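Local coordinates for protein ribose-phosphate pyrophosphokinase (Mycobacterium smegmatis, PDB 5MP7) that probably makes phosphoribosyl pyrophosphate, a precursor for nucleotide synthesis, by moving the pyrophosphoryl group of ATP onto ribose 5-phosphate with the help of magnesium, at residues V175-G180 and C226-D231; V254-T259 and C274-V279. One frame throughout, in Å; residues are numbered along the deposited sequence.

Contact 1 of 2, residues V175-G180 and C226-D231; sequences VSPDSG and CILTDD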
loop_
_atom_site.group_PDB
_atom_site.type_symbol
_atom_site.label_atom_id
_atom_site.label_comp_id
_atom_site.label_asym_id
_atom_site.label_seq_id
_atom_site.Cartn_x
_atom_site.Cartn_y
_atom_site.Cartn_z
ATOM N N VAL A 175 -34.713 43.353 53.755
ATOM C CA VAL A 175 -35.567 42.772 52.704
ATOM C C VAL A 175 -35.115 41.360 52.370
ATOM O O VAL A 175 -33.935 41.118 52.097
ATOM C CB VAL A 175 -35.523 43.602 51.428
ATOM C CG1 VAL A 175 -36.487 43.058 50.396
ATOM C CG2 VAL A 175 -35.854 45.048 51.741
ATOM N N SER A 176 -36.051 40.429 52.364
ATOM C CA SER A 176 -35.774 39.074 51.919
ATOM C C SER A 176 -36.149 38.923 50.441
ATOM O O SER A 176 -37.237 39.287 50.030
ATOM C CB SER A 176 -36.565 38.083 52.746
ATOM O OG SER A 176 -36.172 36.765 52.395
ATOM N N PRO A 177 -35.251 38.383 49.625
ATOM C CA PRO A 177 -35.525 38.295 48.182
ATOM C C PRO A 177 -36.559 37.236 47.817
ATOM O O PRO A 177 -36.995 37.189 46.666
ATOM C CB PRO A 177 -34.166 37.972 47.566
ATOM C CG PRO A 177 -33.338 37.458 48.693
ATOM C CD PRO A 177 -33.944 37.842 49.991
ATOM N N ASP A 178 -36.926 36.379 48.768
ATOM C CA ASP A 178 -38.015 35.414 48.562
ATOM C C ASP A 178 -38.595 34.931 49.891
ATOM O O ASP A 178 -38.047 35.194 50.965
ATOM C CB ASP A 178 -37.546 34.192 47.767
ATOM C CG ASP A 178 -36.778 33.165 48.650
ATOM O OD1 ASP A 178 -35.815 33.548 49.372
ATOM O OD2 ASP A 178 -37.185 31.973 48.664
ATOM N N SER A 179 -39.700 34.208 49.785
ATOM C CA SER A 179 -40.468 33.786 50.951
ATOM C C SER A 179 -39.719 32.820 51.874
ATOM O O SER A 179 -40.030 32.738 53.068
ATOM C CB SER A 179 -41.773 33.157 50.484
ATOM O OG SER A 179 -41.506 32.148 49.530
ATOM N N GLY A 180 -38.767 32.061 51.322
ATOM C CA GLY A 180 -38.027 31.094 52.124
ATOM C C GLY A 180 -37.137 31.684 53.195
ATOM O O GLY A 180 -36.841 31.054 54.179
ATOM N N CYS A 226 -32.262 49.771 51.733
ATOM C CA CYS A 226 -32.599 48.347 51.798
ATOM C C CYS A 226 -31.382 47.445 51.973
ATOM O O CYS A 226 -30.469 47.533 51.197
ATOM C CB CYS A 226 -33.293 47.928 50.527
ATOM S SG CYS A 226 -34.864 48.774 50.369
ATOM N N ILE A 227 -31.427 46.555 52.966
ATOM C CA ILE A 227 -30.457 45.507 53.146
ATOM C C ILE A 227 -31.077 44.219 52.598
ATOM O O ILE A 227 -31.903 43.598 53.260
ATOM C CB ILE A 227 -30.125 45.280 54.633
ATOM C CG1 ILE A 227 -29.940 46.594 55.401
ATOM C CG2 ILE A 227 -28.892 44.415 54.775
ATOM C CD1 ILE A 227 -28.829 47.495 54.920
ATOM N N LEU A 228 -30.678 43.834 51.390
ATOM C CA LEU A 228 -31.143 42.620 50.746
ATOM C C LEU A 228 -30.278 41.473 51.205
ATOM O O LEU A 228 -29.082 41.434 50.931
ATOM C CB LEU A 228 -30.983 42.755 49.256
ATOM C CG LEU A 228 -31.793 41.999 48.234
ATOM C CD1 LEU A 228 -33.203 41.737 48.691
ATOM C CD2 LEU A 228 -31.762 42.801 46.945
ATOM N N THR A 229 -30.858 40.524 51.922
ATOM C CA THR A 229 -30.065 39.476 52.558
ATOM C C THR A 229 -30.401 38.098 51.971
ATOM O O THR A 229 -31.551 37.739 51.837
ATOM C CB THR A 229 -30.186 39.534 54.103
ATOM O OG1 THR A 229 -29.291 38.590 54.682
ATOM C CG2 THR A 229 -31.575 39.240 54.568
ATOM N N ASP A 230 -29.374 37.339 51.619
ATOM C CA ASP A 230 -29.552 35.974 51.159
ATOM C C ASP A 230 -28.447 35.068 51.708
ATOM O O ASP A 230 -27.429 35.530 52.175
ATOM C CB ASP A 230 -29.597 35.925 49.621
ATOM C CG ASP A 230 -30.618 34.872 49.078
ATOM O OD1 ASP A 230 -31.185 34.107 49.881
ATOM O OD2 ASP A 230 -30.896 34.830 47.844
ATOM N N ASP A 231 -28.680 33.771 51.710
ATOM C CA ASP A 231 -27.655 32.799 52.067
ATOM C C ASP A 231 -26.509 32.751 51.082
ATOM O O ASP A 231 -25.338 32.719 51.493
ATOM C CB ASP A 231 -28.281 31.409 52.294
ATOM C CG ASP A 231 -28.964 30.832 51.039
ATOM O OD1 ASP A 231 -29.381 31.613 50.147
ATOM O OD2 ASP A 231 -29.130 29.593 50.958
#
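Cys-226 meets Val-175 through its CB, which lies 4.0 Å from CG2 of the valine, the branch anti to the carbonyl carbon. One residue on, Ile-227 O accepts an almost straight hydrogen bond from Val-175 N (2.9 Å), the donor standing above the carbonyl plane. Leu-228 is the parallel bridge partner of Val-175. Its CD1 sits 3.9 Å from Val-175 CG1 and 4.0 Å from Pro-177 CB, while the side chains of Val-175 and Leu-228 cross obliquely on the sheet face covered by helix 237-248. Thr-229 N then donates to Val-175 O (3.1 Å), nearly along the C=O axis, and closes the ladder. Beyond it the strands part: Pro-177 has no N-H to donate, and its CD packs against Thr-229 O. Pro-177 CG stands over the face of the Asp-230 carboxylate, 3.7 Å from OD2. The Asp-178 carboxylate belongs to an Asx turn, OD2 accepting from Gly-180 N. Asp-178 is a predicted magnesium ligand and Asp-230 is predicted to bind ribose 5-phosphate; with Asp-178 OD1 only 4.7 Å from Asp-230 OD1, the cluster of acidic groups is consistent with a site that receives a metal ion and a sugar phosphate.

Contact 2 of 2, residues V254-T259 and C274-V279; sequences VIIAAT and CGAREV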
loop_
_atom_site.group_PDB
_atom_site.type_symbol
_atom_site.label_atom_id
_atom_site.label_comp_id
_atom_site.label_asym_id
_atom_site.label_seq_id
_atom_site.Cartn_x
_atom_site.Cartn_y
_atom_site.Cartn_z
ATOM N N VAL A 254 -29.754 50.296 47.879
ATOM C CA VAL A 254 -29.793 48.860 48.136
ATOM C C VAL A 254 -28.412 48.282 48.450
ATOM O O VAL A 254 -27.497 48.448 47.671
ATOM C CB VAL A 254 -30.375 48.050 46.966
ATOM C CG1 VAL A 254 -30.448 46.573 47.356
ATOM C CG2 VAL A 254 -31.770 48.538 46.635
ATOM N N ILE A 255 -28.310 47.555 49.564
ATOM C CA ILE A 255 -27.129 46.836 49.936
ATOM C C ILE A 255 -27.420 45.335 49.913
ATOM O O ILE A 255 -28.378 44.882 50.520
ATOM C CB ILE A 255 -26.677 47.264 51.307
ATOM C CG1 ILE A 255 -26.230 48.712 51.230
ATOM C CG2 ILE A 255 -25.514 46.403 51.796
ATOM C CD1 ILE A 255 -26.210 49.381 52.584
ATOM N N ILE A 256 -26.542 44.577 49.243
ATOM C CA ILE A 256 -26.626 43.127 49.162
ATOM C C ILE A 256 -25.623 42.473 50.109
ATOM O O ILE A 256 -24.473 42.816 50.119
ATOM C CB ILE A 256 -26.361 42.629 47.758
ATOM C CG1 ILE A 256 -27.372 43.273 46.824
ATOM C CG2 ILE A 256 -26.522 41.116 47.713
ATOM C CD1 ILE A 256 -27.227 42.885 45.370
ATOM N N ALA A 257 -26.107 41.561 50.946
ATOM C CA ALA A 257 -25.271 40.833 51.881
ATOM C C ALA A 257 -25.605 39.335 51.835
ATOM O O ALA A 257 -26.748 38.954 51.905
ATOM C CB ALA A 257 -25.447 41.372 53.264
ATOM N N ALA A 258 -24.598 38.507 51.659
ATOM C CA ALA A 258 -24.760 37.064 51.608
ATOM C C ALA A 258 -23.519 36.394 52.140
ATOM O O ALA A 258 -22.434 36.942 52.034
ATOM C CB ALA A 258 -25.002 36.601 50.186
ATOM N N THR A 259 -23.665 35.212 52.720
ATOM C CA THR A 259 -22.507 34.502 53.201
ATOM C C THR A 259 -21.683 33.930 52.075
ATOM O O THR A 259 -20.467 34.104 52.066
ATOM C CB THR A 259 -22.926 33.394 54.135
ATOM O OG1 THR A 259 -23.619 33.991 55.226
ATOM C CG2 THR A 259 -21.750 32.679 54.692
ATOM N N CYS A 274 -26.333 46.308 38.135
ATOM C CA CYS A 274 -27.566 46.612 38.854
ATOM C C CYS A 274 -27.254 47.790 39.811
ATOM O O CYS A 274 -26.102 48.165 40.059
ATOM C CB CYS A 274 -28.110 45.383 39.604
ATOM S SG CYS A 274 -27.367 45.066 41.231
ATOM N N GLY A 275 -28.275 48.385 40.369
ATOM C CA GLY A 275 -28.021 49.607 41.117
ATOM C C GLY A 275 -27.260 49.502 42.433
ATOM O O GLY A 275 -27.044 50.520 43.070
ATOM N N ALA A 276 -26.927 48.301 42.896
ATOM C CA ALA A 276 -26.565 48.157 44.301
ATOM C C ALA A 276 -25.303 48.909 44.647
ATOM O O ALA A 276 -24.336 48.872 43.926
ATOM C CB ALA A 276 -26.427 46.706 44.663
ATOM N N ARG A 277 -25.342 49.581 45.773
ATOM C CA ARG A 277 -24.239 50.363 46.262
ATOM C C ARG A 277 -23.113 49.469 46.766
ATOM O O ARG A 277 -21.954 49.811 46.648
ATOM C CB ARG A 277 -24.725 51.246 47.406
ATOM C CG ARG A 277 -23.846 52.428 47.647
ATOM C CD ARG A 277 -24.012 53.043 49.026
ATOM N NE ARG A 277 -22.659 53.174 49.599
ATOM C CZ ARG A 277 -22.251 54.056 50.507
ATOM N NH1 ARG A 277 -23.029 55.053 50.945
ATOM N NH2 ARG A 277 -20.997 53.968 50.949
ATOM N N GLU A 278 -23.465 48.364 47.415
ATOM C CA GLU A 278 -22.473 47.452 47.963
ATOM C C GLU A 278 -22.963 45.998 47.916
ATOM O O GLU A 278 -24.161 45.753 48.029
ATOM C CB GLU A 278 -22.113 47.845 49.385
ATOM C CG GLU A 278 -20.763 47.291 49.777
ATOM C CD GLU A 278 -20.230 47.783 51.112
ATOM O OE1 GLU A 278 -20.844 48.685 51.753
ATOM O OE2 GLU A 278 -19.135 47.302 51.498
ATOM N N VAL A 279 -22.037 45.063 47.700
ATOM C CA VAL A 279 -22.314 43.643 47.769
ATOM C C VAL A 279 -21.296 43.050 48.739
ATOM O O VAL A 279 -20.126 43.192 48.531
ATOM C CB VAL A 279 -22.193 42.984 46.424
ATOM C CG1 VAL A 279 -22.548 41.516 46.546
ATOM C CG2 VAL A 279 -23.101 43.627 45.415
#
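Val-254 to Ile-256 and Ala-276 to Val-279 pair as parallel neighbours in the mixed sheet of the C-terminal half, where strand 253-258 runs beside the incoming strand 278-282. The first bond of the pair runs from Arg-277 N to Val-254 O (3.1 Å), with a bent N-H...O angle of 149°. Farther along, Ile-256 N gives a straighter bond to Glu-278 O (2.9 Å). Val-279 CA, 3.3 Å from Ile-256 O, adds a CA-H...O contact. This is the closing step of a beta-alpha-beta crossover, in which helix 267-273 lies between the two strands in the chain and Cys-274 is the first residue to leave its helical geometry. Such crossovers build the parallel part of the sheet in the type I phosphoribosyltransferase fold, consistent with the family of this protein. Ile-256 carries most of the apolar contact. Its CG1 is anti to the carbonyl carbon (chi1 -58°) and CD1 extends beyond it to 4.0 Å from Ala-276 CB. Val-279 lies side by side with Ile-256 and points the same way, its CG2 4.1 Å from Ile-256 CB, on the face where Ile-256 also touches Ile-239 and Val-243 of helix 237-248. Ile-255 and Glu-278 occupy the other face, turned to helix 156-167. There the Glu-278 carboxylate is gripped by three hydroxyls: OE1 is hydrogen-bonded to Tyr-167 OH, and OE2 to both Tyr-162 OH and Thr-297 OG1, which ties strand 278-282 to that helix and to the neighbouring strand 296-299.

Contacts 1 and 2 follow one another along the chain and share one sheet, their centres 11 Å apart. Strands 225-230 and 253-258 are neighbours, so the order runs from 172-176 through these two to 278-282. Probable hydrogen bonds join them: Leu-228 N to Ile-255 O and Cys-226 O to Ile-255 N, each 2.7 Å. Contact 1 holds Asp-178, a predicted magnesium ligand, and Asp-230, predicted to bind ribose 5-phosphate, and Pro-177 O is hydrogen-bonded to NZ of Lys-202, the predicted active-site residue. Contact 2 holds no residue predicted to bind substrate or metal, yet the side chain of Ile-256 lies about 6 Å from that of Asp-230. Helix 237-248 packs on side chains of both contacts.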